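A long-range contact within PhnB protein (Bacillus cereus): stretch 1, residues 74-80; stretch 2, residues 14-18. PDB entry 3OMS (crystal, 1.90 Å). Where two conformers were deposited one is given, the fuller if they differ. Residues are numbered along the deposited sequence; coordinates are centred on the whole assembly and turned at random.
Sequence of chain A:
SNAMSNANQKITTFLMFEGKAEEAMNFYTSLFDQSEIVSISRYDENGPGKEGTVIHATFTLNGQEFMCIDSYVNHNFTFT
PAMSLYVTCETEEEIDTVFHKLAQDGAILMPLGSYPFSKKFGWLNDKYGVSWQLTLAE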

# COMPACT_ATOMS: atom_id res chain seq x y z
N ASN A 74 -17.77 -9.01 -5.11
CA ASN A 74 -17.84 -7.58 -5.38
C ASN A 74 -17.92 -6.84 -4.05
O ASN A 74 -18.79 -7.15 -3.24
CB ASN A 74 -19.08 -7.22 -6.20
CG ASN A 74 -19.01 -7.74 -7.62
OD1 ASN A 74 -19.90 -8.48 -8.03
ND2 ASN A 74 -17.95 -7.38 -8.38
N HIS A 75 -17.04 -5.87 -3.84
CA HIS A 75 -17.03 -5.11 -2.59
C HIS A 75 -17.61 -3.72 -2.77
O HIS A 75 -17.71 -3.22 -3.91
CB HIS A 75 -15.58 -5.06 -2.07
CG HIS A 75 -15.10 -6.38 -1.58
ND1 HIS A 75 -14.17 -7.14 -2.25
CD2 HIS A 75 -15.45 -7.10 -0.49
CE1 HIS A 75 -13.95 -8.26 -1.59
NE2 HIS A 75 -14.72 -8.27 -0.52
N ASN A 76 -18.04 -3.09 -1.68
CA ASN A 76 -18.56 -1.73 -1.76
C ASN A 76 -17.46 -0.64 -1.66
O ASN A 76 -17.75 0.55 -1.61
CB ASN A 76 -19.73 -1.51 -0.75
CG ASN A 76 -19.26 -1.41 0.73
OD1 ASN A 76 -18.04 -1.33 1.04
ND2 ASN A 76 -20.24 -1.35 1.63
N PHE A 77 -16.19 -1.05 -1.72
CA PHE A 77 -15.06 -0.12 -1.68
C PHE A 77 -14.12 -0.43 -2.81
O PHE A 77 -14.18 -1.52 -3.43
CB PHE A 77 -14.31 -0.27 -0.33
CG PHE A 77 -13.86 -1.69 -0.06
CD1 PHE A 77 -12.70 -2.18 -0.64
CD2 PHE A 77 -14.58 -2.51 0.77
CE1 PHE A 77 -12.31 -3.49 -0.39
CE2 PHE A 77 -14.18 -3.81 1.03
CZ PHE A 77 -13.06 -4.30 0.45
N THR A 78 -13.18 0.49 -3.05
CA THR A 78 -12.05 0.19 -3.92
C THR A 78 -10.86 0.99 -3.40
O THR A 78 -10.85 1.40 -2.24
CB THR A 78 -12.37 0.50 -5.43
OG1 THR A 78 -11.28 0.10 -6.29
CG2 THR A 78 -12.71 1.99 -5.63
N PHE A 79 -9.87 1.22 -4.25
CA PHE A 79 -8.68 1.95 -3.85
C PHE A 79 -9.03 3.35 -3.51
O PHE A 79 -9.97 3.92 -4.10
CB PHE A 79 -7.63 1.95 -4.97
CG PHE A 79 -7.26 0.58 -5.44
CD1 PHE A 79 -6.37 -0.21 -4.70
CD2 PHE A 79 -7.75 0.09 -6.66
CE1 PHE A 79 -6.03 -1.47 -5.15
CE2 PHE A 79 -7.40 -1.18 -7.12
CZ PHE A 79 -6.55 -1.95 -6.37
N THR A 80 -8.32 3.91 -2.51
CA THR A 80 -8.44 5.32 -2.20
C THR A 80 -7.02 5.93 -2.13
O THR A 80 -6.03 5.18 -2.08
CB THR A 80 -9.17 5.61 -0.89
OG1 THR A 80 -8.34 5.26 0.24
CG2 THR A 80 -10.55 4.89 -0.80
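Stretch 2, residues 14-18: FLMFE

Contact between residues 14-18 and residues 74-80 of PhnB protein, at least 56 positions apart in one chain. Stretch 2 is extended: residues 14-17 form the end portion of a β-strand that begins earlier in the chain, and Glu18 follows in a loop. Stretch 1 has no regular helix or strand. The touching parts, taken from Leu15 to Glu18 and from Asn74 to Phe79, run 141° apart, so the chains pass in roughly opposed directions, with Glu18 near Asn74 (CA to CA 6.9 Å) and Leu15 near the ring of Phe79. The contact buries 394 Å², both sides summed, and no backbone-to-backbone hydrogen bond crosses it.

Its polar end is organised by the carboxylate of Glu18, which reaches out in an extended side chain (chi1 m, chi2 t). Glu18 OE2 accepts a nearly linear hydrogen bond from the backbone N of His75 (2.8 Å, 167°), satisfying an amide that has no strand partner here. Glu18 OE1 takes a weak hydrogen bond from ND2 of Asn74 (3.4 Å), well aligned at 165° but long. Four waters add further links. Water 2 donates to Glu18 OE1 (2.5 Å) and to the carbonyl O of His75 (2.8 Å), so both backbone polar atoms of His75 are tied to one carboxylate, one directly and one through solvent. Water 3 donates to Glu18 OE2 (2.4 Å) and hydrogen-bonds His75 ND1 at 2.6 Å. Water 4 donates to the carbonyl O of Phe77 (2.7 Å) and, at longer range, to Glu18 OE2 (3.3 Å). Farther along, water 1 donates to the carbonyl O of Met16 (2.7 Å) and is hydrogen-bonded to Thr78 OG1 (2.9 Å), joining the strand backbone to a side chain that makes no direct contact.

Beside this network the contact is mainly apolar. Met16, a selenomethionine, extends through chi1 t and chi2 t and turns at chi3 p, bringing CE to 3.4 Å from Phe77 CE1, at the edge of that ring, and to 3.8 Å from His75 ND1. Met16 SE lies 4.7 Å from the His75 ring centroid, obliquely, 55° off the normal. The CA-to-CB bond of Phe79 points toward stretch 2, and the residue is buried: its CZ lies 3.5 Å from Met16 O, its CE1 4.1 Å from Leu15 CB, and its CE2 3.8 Å from Phe17 CE1. The edge of Phe79 meets the face of Phe17, with centroids 5.2 Å apart and planes at 63°. Asn76, whose CA-to-CB bond points away, takes no part.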

# COMPACT_ATOMS: atom_id res chain seq x y z
N PHE A 14 -0.28 -5.34 -1.32
CA PHE A 14 -1.20 -6.33 -1.86
C PHE A 14 -2.42 -5.57 -2.41
O PHE A 14 -3.13 -4.83 -1.67
CB PHE A 14 -1.64 -7.27 -0.76
CG PHE A 14 -2.47 -8.48 -1.19
CD1 PHE A 14 -1.95 -9.76 -1.04
CD2 PHE A 14 -3.80 -8.33 -1.60
CE1 PHE A 14 -2.70 -10.87 -1.37
CE2 PHE A 14 -4.55 -9.45 -1.91
CZ PHE A 14 -3.97 -10.73 -1.77
N LEU A 15 -2.63 -5.72 -3.72
CA LEU A 15 -3.69 -5.00 -4.41
C LEU A 15 -4.84 -5.94 -4.80
O LEU A 15 -4.63 -6.97 -5.45
CB LEU A 15 -3.10 -4.27 -5.63
CG LEU A 15 -2.22 -3.03 -5.42
CD1 LEU A 15 -0.87 -3.29 -4.71
CD2 LEU A 15 -1.97 -2.38 -6.80
N MSE A 16 -6.07 -5.57 -4.39
CA MSE A 16 -7.23 -6.32 -4.73
C MSE A 16 -8.08 -5.58 -5.77
O MSE A 16 -8.68 -4.52 -5.47
CB MSE A 16 -8.04 -6.59 -3.46
CG MSE A 16 -9.28 -7.43 -3.69
SE MSE A 16 -10.11 -7.99 -2.01
CE MSE A 16 -10.59 -6.25 -1.41
N PHE A 17 -8.13 -6.18 -6.96
CA PHE A 17 -8.88 -5.73 -8.12
C PHE A 17 -10.16 -6.54 -8.22
O PHE A 17 -10.38 -7.49 -7.44
CB PHE A 17 -8.01 -5.90 -9.41
CG PHE A 17 -6.79 -5.06 -9.45
CD1 PHE A 17 -6.83 -3.79 -9.98
CD2 PHE A 17 -5.56 -5.55 -9.00
CE1 PHE A 17 -5.66 -3.00 -10.03
CE2 PHE A 17 -4.43 -4.79 -9.03
CZ PHE A 17 -4.47 -3.47 -9.57
N GLU A 18 -11.06 -6.16 -9.14
CA GLU A 18 -12.27 -6.96 -9.43
C GLU A 18 -12.37 -7.34 -10.91
O GLU A 18 -13.44 -7.21 -11.53
CB GLU A 18 -13.56 -6.23 -8.94
CG GLU A 18 -13.57 -6.06 -7.41
CD GLU A 18 -14.80 -5.41 -6.84
OE1 GLU A 18 -15.70 -4.97 -7.61
OE2 GLU A 18 -14.87 -5.38 -5.59
O HOH W 1 -10.62 -2.69 -6.14
O HOH W 2 -17.84 -4.17 -6.57
O HOH W 3 -12.97 -6.18 -4.29
O HOH W 4 -12.53 -3.43 -4.32